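Side-chain contacts in CD160 antigen (Homo sapiens, PDB 6NGG), which acts as an immune-cell receptor for classical and non-classical MHC class I molecules and for TNFRSF14, delivering stimulatory or inhibitory signals: residues S7-Q10 with L15-I18; V21-K24 with G30-M33; F34-K37 with D42-P45; K37-S40 with E46-L49; L54-D57 with G62-E65. The protein carries 1 engineered substitution. All coordinates share one frame; numbering follows the deposited sequence.

Interaction 1: S7-Q10 with L15-I18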
# COMPACT_ATOMS: atom_id res chain seq x y z
N SER A 7 -2.20 -1.49 -6.87
CA SER A 7 -3.13 -0.94 -7.82
C SER A 7 -3.50 0.52 -7.51
O SER A 7 -3.05 1.12 -6.52
CB SER A 7 -4.38 -1.83 -7.85
OG SER A 7 -5.02 -1.87 -6.60
N ALA A 8 -4.32 1.10 -8.38
CA ALA A 8 -4.70 2.51 -8.24
C ALA A 8 -6.06 2.73 -8.87
O ALA A 8 -6.39 2.00 -9.78
CB ALA A 8 -3.64 3.34 -8.91
N SER A 9 -6.88 3.62 -8.29
CA SER A 9 -8.15 4.02 -8.82
C SER A 9 -8.22 5.56 -8.67
O SER A 9 -7.46 6.15 -7.88
CB SER A 9 -9.34 3.32 -8.08
OG SER A 9 -9.47 3.83 -6.76
N GLN A 10 -9.03 6.22 -9.49
CA GLN A 10 -9.12 7.67 -9.42
C GLN A 10 -10.53 8.10 -9.86
O GLN A 10 -11.24 7.36 -10.56
CB GLN A 10 -8.07 8.35 -10.26
CG GLN A 10 -8.18 8.17 -11.73
CD GLN A 10 -9.22 9.02 -12.43
OE1 GLN A 10 -9.57 10.13 -12.01
NE2 GLN A 10 -9.71 8.51 -13.56
N LEU A 15 -6.86 10.53 -6.25
CA LEU A 15 -6.13 9.32 -6.65
C LEU A 15 -5.97 8.42 -5.44
O LEU A 15 -5.52 8.87 -4.35
CB LEU A 15 -4.75 9.70 -7.10
CG LEU A 15 -3.83 8.54 -7.56
CD1 LEU A 15 -4.40 7.72 -8.65
CD2 LEU A 15 -2.50 9.15 -7.96
N ASN A 16 -6.37 7.17 -5.59
CA ASN A 16 -6.20 6.23 -4.50
C ASN A 16 -5.10 5.20 -4.81
O ASN A 16 -5.17 4.56 -5.87
CB ASN A 16 -7.53 5.49 -4.30
CG ASN A 16 -8.70 6.43 -4.15
OD1 ASN A 16 -8.73 7.24 -3.25
ND2 ASN A 16 -9.68 6.32 -5.09
N LEU A 17 -4.14 5.02 -3.93
CA LEU A 17 -3.05 4.06 -4.14
C LEU A 17 -3.35 2.89 -3.23
O LEU A 17 -3.58 3.08 -2.02
CB LEU A 17 -1.70 4.68 -3.82
CG LEU A 17 -1.28 5.90 -4.66
CD1 LEU A 17 0.12 6.41 -4.29
CD2 LEU A 17 -1.42 5.67 -6.15
N ILE A 18 -3.40 1.70 -3.80
CA ILE A 18 -3.92 0.50 -3.12
C ILE A 18 -2.87 -0.63 -3.04
O ILE A 18 -2.33 -1.10 -4.03
CB ILE A 18 -5.21 0.03 -3.78
CG1 ILE A 18 -6.22 1.22 -3.94
CG2 ILE A 18 -5.82 -1.15 -3.05
CD1 ILE A 18 -7.31 1.03 -4.96
O HOH W 1 -3.89 -3.73 -4.71
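The antiparallel hairpin of strands 3-11 and 14-22 brings S9 opposite N16 and S7 opposite I18 as hydrogen-bonded pairs, with the non-hydrogen-bonded pair A8-L17 between them and Q10-L15, also non-hydrogen-bonded, beyond S9-N16. N16 N gives the straighter bond of its pair, reaching S9 O at 2.7 Å.

On one face the N16 amide lies across the S9 hydroxyl: ND2 donates to S9 OG at 3.0 Å (161° at the hydrogen), with OG close to the amide plane. The other end of the amide, OD1, accepts from T73 and R14, which fixes the flip state of the group.

In this immunoglobulin-like sandwich the pair forms one side of the three-strand sheet, N16 and I18 leaning on M71 of strand 67-74. The opposite face, carrying A8, Q10, L15 and L17, turns to the second sheet, where L15 and L17 reach I105. With L15 CG anti to the backbone N (chi1 180°), CD1 swings back under the partner strand, 3.5 Å from S9 O. At the S7 end, I18 CB packs 3.4 Å from S7 OG, and a water joins that hydroxyl to I18 O.

Interaction 2: V21-K24 with G30-M33. Engineered in segment 30-33: M33 (natural residue Val).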
# COMPACT_ATOMS: atom_id res chain seq x y z
N VAL A 21 -2.28 -7.35 0.37
CA VAL A 21 -1.61 -8.56 0.79
C VAL A 21 -2.56 -9.74 0.65
O VAL A 21 -3.64 -9.71 1.16
CB VAL A 21 -1.17 -8.47 2.28
CG1 VAL A 21 -0.51 -9.75 2.72
CG2 VAL A 21 -0.29 -7.26 2.52
N TRP A 22 -2.08 -10.77 -0.01
CA TRP A 22 -2.78 -12.02 -0.17
C TRP A 22 -2.19 -13.04 0.79
O TRP A 22 -0.95 -13.10 1.02
CB TRP A 22 -2.67 -12.53 -1.60
CG TRP A 22 -3.25 -11.51 -2.56
CD1 TRP A 22 -2.64 -10.40 -3.05
CD2 TRP A 22 -4.58 -11.49 -3.05
NE1 TRP A 22 -3.50 -9.68 -3.84
CE2 TRP A 22 -4.72 -10.32 -3.84
CE3 TRP A 22 -5.72 -12.28 -2.79
CZ2 TRP A 22 -5.95 -9.95 -4.43
CZ3 TRP A 22 -6.94 -11.92 -3.40
CH2 TRP A 22 -7.03 -10.78 -4.25
N HIS A 23 -3.08 -13.80 1.39
CA HIS A 23 -2.73 -14.71 2.47
C HIS A 23 -3.76 -15.80 2.59
O HIS A 23 -4.85 -15.67 2.15
CB HIS A 23 -2.66 -13.93 3.77
CG HIS A 23 -3.85 -13.07 4.08
ND1 HIS A 23 -5.03 -13.57 4.56
CD2 HIS A 23 -3.98 -11.71 4.10
CE1 HIS A 23 -5.87 -12.58 4.79
NE2 HIS A 23 -5.23 -11.43 4.56
N LYS A 24 -3.36 -16.93 3.13
CA LYS A 24 -4.31 -17.92 3.59
C LYS A 24 -5.31 -17.36 4.55
O LYS A 24 -4.99 -16.46 5.38
CB LYS A 24 -3.58 -18.98 4.38
CG LYS A 24 -3.46 -20.24 3.64
CD LYS A 24 -2.24 -20.29 2.84
CE LYS A 24 -1.79 -21.74 2.86
NZ LYS A 24 -0.63 -21.88 1.94
N GLY A 30 -1.41 -10.38 12.23
CA GLY A 30 -0.08 -10.27 12.78
C GLY A 30 0.91 -9.65 11.79
O GLY A 30 2.11 -9.80 11.96
N PHE A 31 0.43 -8.93 10.78
CA PHE A 31 1.35 -8.18 9.90
C PHE A 31 0.86 -6.73 9.82
O PHE A 31 -0.32 -6.46 10.00
CB PHE A 31 1.52 -8.78 8.48
CG PHE A 31 0.24 -8.95 7.72
CD1 PHE A 31 -0.33 -7.86 6.99
CD2 PHE A 31 -0.40 -10.17 7.71
CE1 PHE A 31 -1.50 -8.01 6.31
CE2 PHE A 31 -1.60 -10.31 7.01
CZ PHE A 31 -2.15 -9.22 6.29
N VAL A 32 1.78 -5.82 9.56
CA VAL A 32 1.49 -4.43 9.23
C VAL A 32 1.82 -4.20 7.76
O VAL A 32 2.81 -4.69 7.24
CB VAL A 32 2.26 -3.46 10.15
CG1 VAL A 32 3.78 -3.65 10.04
CG2 VAL A 32 1.89 -2.02 9.90
N MET A 33 0.93 -3.45 7.12
CA MET A 33 1.05 -3.01 5.73
C MET A 33 1.43 -1.55 5.75
O MET A 33 1.00 -0.80 6.60
CB MET A 33 -0.28 -3.15 4.98
CG MET A 33 -0.83 -4.61 4.86
SD MET A 33 -2.54 -4.73 4.09
CE MET A 33 -3.60 -4.10 5.36
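F31 presents one ring face to V21, and the H23 ring comes to the far end of the same phenyl group at an inclination. This is packing between the two sheets of the immunoglobulin sandwich: V21 lies near the end of strand 14-22 of one sheet, while F31 and M33 lie on strand 31-37 of the other, with no hydrogen bond passing directly between the segments.

The V21 and F31 side chains run past one another in opposite senses, so that CG1 of V21 settles over the phenyl face, 4.0 Å from F31 CZ. The ring is brought there by a chi1 of 57°, which sets F31 CG between its own backbone N and carbonyl carbon. The other V21 branch is used differently: CG2 meets the chain of M33, an engineered residue where the natural protein has valine, at 3.6 Å from CG, and also lies against SD.

H23 and F31 cross at about a right angle as side chains, but their rings form an oblique aromatic pair, with planes inclined at 53° and centroids 5.7 Å apart. H23 CD2 makes the touch, 3.8 Å from F31 CZ. Both imidazole nitrogens have partners that fix the rotation of the ring: NE2 bonds to S68 OG on strand 67-74, and ND1 donates to K24 O at 3.0 Å, with K24 O near the imidazole plane but ND1 well above the carbonyl plane.

Interaction 3: F34-K37 with D42-P45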
# COMPACT_ATOMS: atom_id res chain seq x y z
N PHE A 34 2.21 -1.14 4.77
CA PHE A 34 2.61 0.26 4.65
C PHE A 34 3.08 0.61 3.23
O PHE A 34 3.40 -0.20 2.44
CB PHE A 34 3.67 0.61 5.73
CG PHE A 34 4.87 -0.37 5.81
CD1 PHE A 34 4.78 -1.56 6.52
CD2 PHE A 34 6.07 -0.06 5.20
CE1 PHE A 34 5.83 -2.44 6.59
CE2 PHE A 34 7.14 -0.92 5.27
CZ PHE A 34 7.00 -2.14 5.94
N LEU A 35 3.03 1.88 2.93
CA LEU A 35 3.32 2.37 1.61
C LEU A 35 4.39 3.41 1.82
O LEU A 35 4.21 4.33 2.62
CB LEU A 35 2.04 3.06 1.05
CG LEU A 35 2.28 3.87 -0.26
CD1 LEU A 35 2.54 2.92 -1.43
CD2 LEU A 35 1.18 4.75 -0.60
N CYS A 36 5.48 3.26 1.06
CA CYS A 36 6.59 4.23 1.11
C CYS A 36 6.81 4.93 -0.24
O CYS A 36 6.44 4.39 -1.30
CB CYS A 36 7.88 3.48 1.50
SG CYS A 36 7.93 2.84 3.19
N LYS A 37 7.35 6.15 -0.17
CA LYS A 37 7.66 7.00 -1.30
C LYS A 37 9.14 7.34 -1.30
O LYS A 37 9.61 7.97 -0.38
CB LYS A 37 6.84 8.25 -1.27
CG LYS A 37 7.03 9.15 -2.47
CD LYS A 37 6.13 10.39 -2.36
CE LYS A 37 6.37 11.26 -3.57
NZ LYS A 37 7.75 11.79 -3.60
N ASP A 42 15.28 2.03 3.36
CA ASP A 42 14.76 2.13 4.76
C ASP A 42 13.22 2.24 4.84
O ASP A 42 12.70 2.95 5.73
CB ASP A 42 15.44 3.32 5.47
CG ASP A 42 15.12 4.68 4.81
OD1 ASP A 42 14.42 4.71 3.78
OD2 ASP A 42 15.50 5.73 5.32
N CYS A 43 12.51 1.55 3.94
CA CYS A 43 11.06 1.58 3.95
C CYS A 43 10.63 0.80 5.17
O CYS A 43 10.98 -0.36 5.31
CB CYS A 43 10.45 0.96 2.70
SG CYS A 43 8.60 0.94 2.73
N SER A 44 9.88 1.44 6.04
CA SER A 44 9.34 0.83 7.24
C SER A 44 8.05 1.52 7.60
O SER A 44 7.74 2.60 7.07
CB SER A 44 10.32 0.99 8.40
OG SER A 44 10.53 2.33 8.66
N PRO A 45 7.37 1.00 8.61
CA PRO A 45 6.22 1.77 9.06
C PRO A 45 6.58 3.20 9.52
O PRO A 45 5.88 4.15 9.18
CB PRO A 45 5.64 0.87 10.18
CG PRO A 45 5.93 -0.45 9.67
CD PRO A 45 7.34 -0.36 9.15
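The loop segment 42-45 runs back beside the end of strand 31-37, its C43 CA 5.9 Å from C36 CA and its P45 CA equally near F34 CA, without any hydrogen bond between the two segments. What joins them is a disulfide. C36 SG and C43 SG are bonded at 2.1 Å with a C-S-S-C torsion of 88°, close to the relaxed value. C43 reaches the bond with its sulfur anti to the backbone N (chi1 178°).

The same sulfur also touches F34: C43 SG sits at the rim of the phenyl ring, 3.5 Å from CE2, in an edge-on sulfur-aromatic contact. One face of F34 is covered by the chain that follows. P45 CD stands over the ring centre, 3.7 Å from the centroid and 13° off the normal, a clear CH-pi contact, while P45 CG lies above CD1 and the S44 backbone covers the CE2 side, S44 CA being 3.4 Å from that atom.

This disulfide is separate from the C19-C87 bridge of the Ig-like domain and ties a loop to a strand of the five-strand sheet. Covalent bond and aromatic packing thus act on residues two apart in the strand, F34 and C36, and together they would restrict movement of the loop.

Interaction 4: K37-S40 with E46-L49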
# COMPACT_ATOMS: atom_id res chain seq x y z
N LYS A 37 7.35 6.15 -0.17
CA LYS A 37 7.66 7.00 -1.30
C LYS A 37 9.14 7.34 -1.30
O LYS A 37 9.61 7.97 -0.38
CB LYS A 37 6.84 8.25 -1.27
CG LYS A 37 7.03 9.15 -2.47
CD LYS A 37 6.13 10.39 -2.36
CE LYS A 37 6.37 11.26 -3.57
NZ LYS A 37 7.75 11.79 -3.60
N ASP A 38 9.85 6.92 -2.35
CA ASP A 38 11.25 7.37 -2.64
C ASP A 38 12.22 7.14 -1.52
O ASP A 38 13.01 8.02 -1.20
CB ASP A 38 11.32 8.86 -2.97
CG ASP A 38 10.61 9.25 -4.25
OD1 ASP A 38 10.74 8.59 -5.28
OD2 ASP A 38 9.98 10.31 -4.24
N ARG A 39 12.14 5.98 -0.88
CA ARG A 39 13.09 5.57 0.13
C ARG A 39 14.20 4.84 -0.55
O ARG A 39 14.02 4.25 -1.65
CB ARG A 39 12.45 4.67 1.16
CG ARG A 39 11.26 5.25 1.91
CD ARG A 39 11.41 6.68 2.41
NE ARG A 39 12.49 6.82 3.38
CZ ARG A 39 12.72 7.95 4.04
NH1 ARG A 39 11.95 9.01 3.80
NH2 ARG A 39 13.69 8.02 4.92
N SER A 40 15.38 4.87 0.04
CA SER A 40 16.44 4.04 -0.51
C SER A 40 16.76 3.11 0.60
O SER A 40 17.52 3.45 1.46
CB SER A 40 17.67 4.82 -1.02
OG SER A 40 17.90 5.87 -0.17
N GLU A 46 7.74 3.38 10.12
CA GLU A 46 8.14 4.72 10.59
C GLU A 46 8.46 5.70 9.45
O GLU A 46 8.36 6.91 9.62
CB GLU A 46 9.42 4.63 11.46
CG GLU A 46 9.27 3.94 12.80
CD GLU A 46 8.87 2.44 12.73
OE1 GLU A 46 7.94 2.07 13.51
OE2 GLU A 46 9.45 1.65 11.91
N THR A 47 8.90 5.19 8.30
CA THR A 47 9.15 6.06 7.14
C THR A 47 8.02 6.10 6.10
O THR A 47 8.21 6.68 5.02
CB THR A 47 10.48 5.70 6.46
OG1 THR A 47 10.46 4.33 6.01
CG2 THR A 47 11.64 5.88 7.42
N SER A 48 6.87 5.51 6.43
CA SER A 48 5.78 5.32 5.47
C SER A 48 4.89 6.51 5.40
O SER A 48 4.70 7.19 6.38
CB SER A 48 4.89 4.10 5.86
OG SER A 48 4.13 4.35 7.07
N LEU A 49 4.22 6.68 4.27
CA LEU A 49 3.12 7.66 4.16
C LEU A 49 1.88 7.22 4.90
O LEU A 49 1.09 8.04 5.31
CB LEU A 49 2.74 7.88 2.73
CG LEU A 49 3.86 8.33 1.81
CD1 LEU A 49 3.35 8.44 0.40
CD2 LEU A 49 4.43 9.65 2.29
O HOH W 2 7.61 7.34 2.48
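T47 lies over one face of the R39 guanidinium, and a separate touch joins K37 to L49; together these two patches make the contact between the ends of the excursion that leads from strand 31-37 to strand 50-52. Neither segment has regular partners across the contact, and a water carries the polar link.

The more closely packed patch is the arginine on the threonine. R39 bends at chi2 and chi3 and crosses T47 obliquely, with T47 CB 3.8 Å from NE and displaced toward the rim of the flat group, while CG2 is 3.9 Å from NH2. The charge itself is answered by D42, through a salt bridge at NE, and T47 OG1 bonds to D42 O.

The looser side is a single touch and a solvent bridge. K37 CB meets L49 CD1 at 3.9 Å, and both residues also pack on Y85 of strand 83-91 in the five-strand sheet of the Ig-like domain. Beyond CB the chain leaves L49 behind: CG is anti to the backbone N (chi1 -176°) and the methylenes stay extended until a bend at the last torsion brings NZ to D38 OD2, 2.8 Å away, in a salt bridge met nearly along the carboxylate C-O axis. S82 O is a second partner of that ammonium. Between the two patches a water accepts from K37 N at 2.9 Å and donates to T47 O at 2.7 Å. The chemistry implies a surface join in which charges are paired locally, K37 with D38 and R39 with D42, while van der Waals touch and one bridging water connect the segments.

Interaction 5: L54-D57 with G62-E65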
# COMPACT_ATOMS: atom_id res chain seq x y z
N LEU A 54 -4.84 -4.45 10.36
CA LEU A 54 -6.26 -4.52 10.14
C LEU A 54 -6.90 -5.47 11.14
O LEU A 54 -6.44 -6.60 11.32
CB LEU A 54 -6.46 -4.99 8.69
CG LEU A 54 -7.70 -4.61 7.91
CD1 LEU A 54 -8.07 -3.13 7.97
CD2 LEU A 54 -7.49 -5.11 6.47
N LYS A 55 -7.98 -5.05 11.78
CA LYS A 55 -8.68 -6.00 12.63
C LYS A 55 -9.82 -6.58 11.82
O LYS A 55 -10.45 -5.86 11.02
CB LYS A 55 -9.12 -5.37 13.94
CG LYS A 55 -10.29 -4.39 13.87
CD LYS A 55 -10.36 -3.55 15.15
CE LYS A 55 -9.00 -2.97 15.59
NZ LYS A 55 -9.05 -2.11 16.80
N ARG A 56 -10.08 -7.87 12.02
CA ARG A 56 -10.83 -8.70 11.03
C ARG A 56 -12.28 -9.03 11.36
O ARG A 56 -12.87 -9.93 10.81
CB ARG A 56 -10.03 -9.93 10.77
CG ARG A 56 -8.64 -9.45 10.26
CD ARG A 56 -8.02 -10.49 9.47
NE ARG A 56 -8.55 -10.63 8.15
CZ ARG A 56 -8.11 -10.00 7.05
NH1 ARG A 56 -7.18 -9.04 7.14
NH2 ARG A 56 -8.61 -10.28 5.88
N ASP A 57 -12.89 -8.18 12.12
CA ASP A 57 -14.29 -8.28 12.35
C ASP A 57 -15.06 -7.95 11.03
O ASP A 57 -14.53 -7.26 10.09
CB ASP A 57 -14.63 -7.32 13.48
CG ASP A 57 -13.76 -7.57 14.69
OD1 ASP A 57 -13.49 -8.78 14.92
OD2 ASP A 57 -13.24 -6.57 15.30
N GLY A 62 -11.68 -3.30 3.78
CA GLY A 62 -10.37 -3.84 3.43
C GLY A 62 -10.17 -5.29 3.83
O GLY A 62 -9.12 -5.82 3.56
N VAL A 63 -11.16 -5.89 4.50
CA VAL A 63 -11.05 -7.24 5.09
C VAL A 63 -11.67 -8.22 4.10
O VAL A 63 -12.86 -8.14 3.80
CB VAL A 63 -11.73 -7.38 6.48
CG1 VAL A 63 -11.72 -8.84 6.91
CG2 VAL A 63 -10.98 -6.53 7.50
N GLY A 64 -10.80 -9.09 3.57
CA GLY A 64 -11.19 -10.21 2.69
C GLY A 64 -10.85 -11.55 3.34
O GLY A 64 -10.06 -11.63 4.27
N GLU A 65 -11.43 -12.61 2.80
CA GLU A 65 -11.16 -13.95 3.25
C GLU A 65 -9.70 -14.36 3.06
O GLU A 65 -9.16 -14.96 3.96
CB GLU A 65 -12.09 -14.96 2.57
CG GLU A 65 -12.03 -16.35 3.17
CD GLU A 65 -13.07 -17.31 2.58
OE1 GLU A 65 -13.50 -17.15 1.44
OE2 GLU A 65 -13.46 -18.24 3.26
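L54 opens the contact by lying aslant V63, its CG 3.8 Å from V63 CG2, while its CD2 methyl reaches beyond to G62 O at 3.4 Å. G62 has a positive phi of 95°, a conformation that by itself favours glycine. K55 contributes its backbone: K55 O lies 3.6 Å from V63 CG2.

R56 carries the polar part. After a bend at chi3 (76°) its guanidinium turns one face to V63, so that CG1 lies 3.6 Å from NH2, displaced toward the rim of the group. G64 O is instead at the edge, near the guanidinium plane, and takes a weak hydrogen bond from NH2, short at 2.6 Å but bent to 127° at the hydrogen. Firmer anchorage comes from strand 67-74, where S68 OG binds NH1 and S67 O binds NH2. The valine thus fills the angle between L54 and the arginine, one methyl to each. D57 adds little more than its carbonyl.

Such a fold-back of irregular chain, pinned by an arginine that bonds weakly across it and more firmly to strand 67-74, belongs here to the surface loop that crosses from strand 50-52 of one sheet to strand 67-74 of the other in the immunoglobulin sandwich.

How the interactions relate
Five contacts sample one immunoglobulin sandwich from core to surface. Interaction 2 is buried between the sheets, apolar and aromatic across its segments with no hydrogen bond, whereas interaction 1 is backbone pairing within a single sheet, with one face turned inward. The two share strand 14-22. Interactions 3 and 4 both fasten the excursion after strand 31-37 and share K37, with centres about 4 Å apart; the first is covalent and buried, the second is solvent-bridged. L35 O to L49 N, 2.9 Å, probably bonds them. Interaction 5 is also superficial, but touches interaction 2 where R56 NH2 lies 3.7 Å from H23 CE1; its centre is about 25 Å from that of interaction 4.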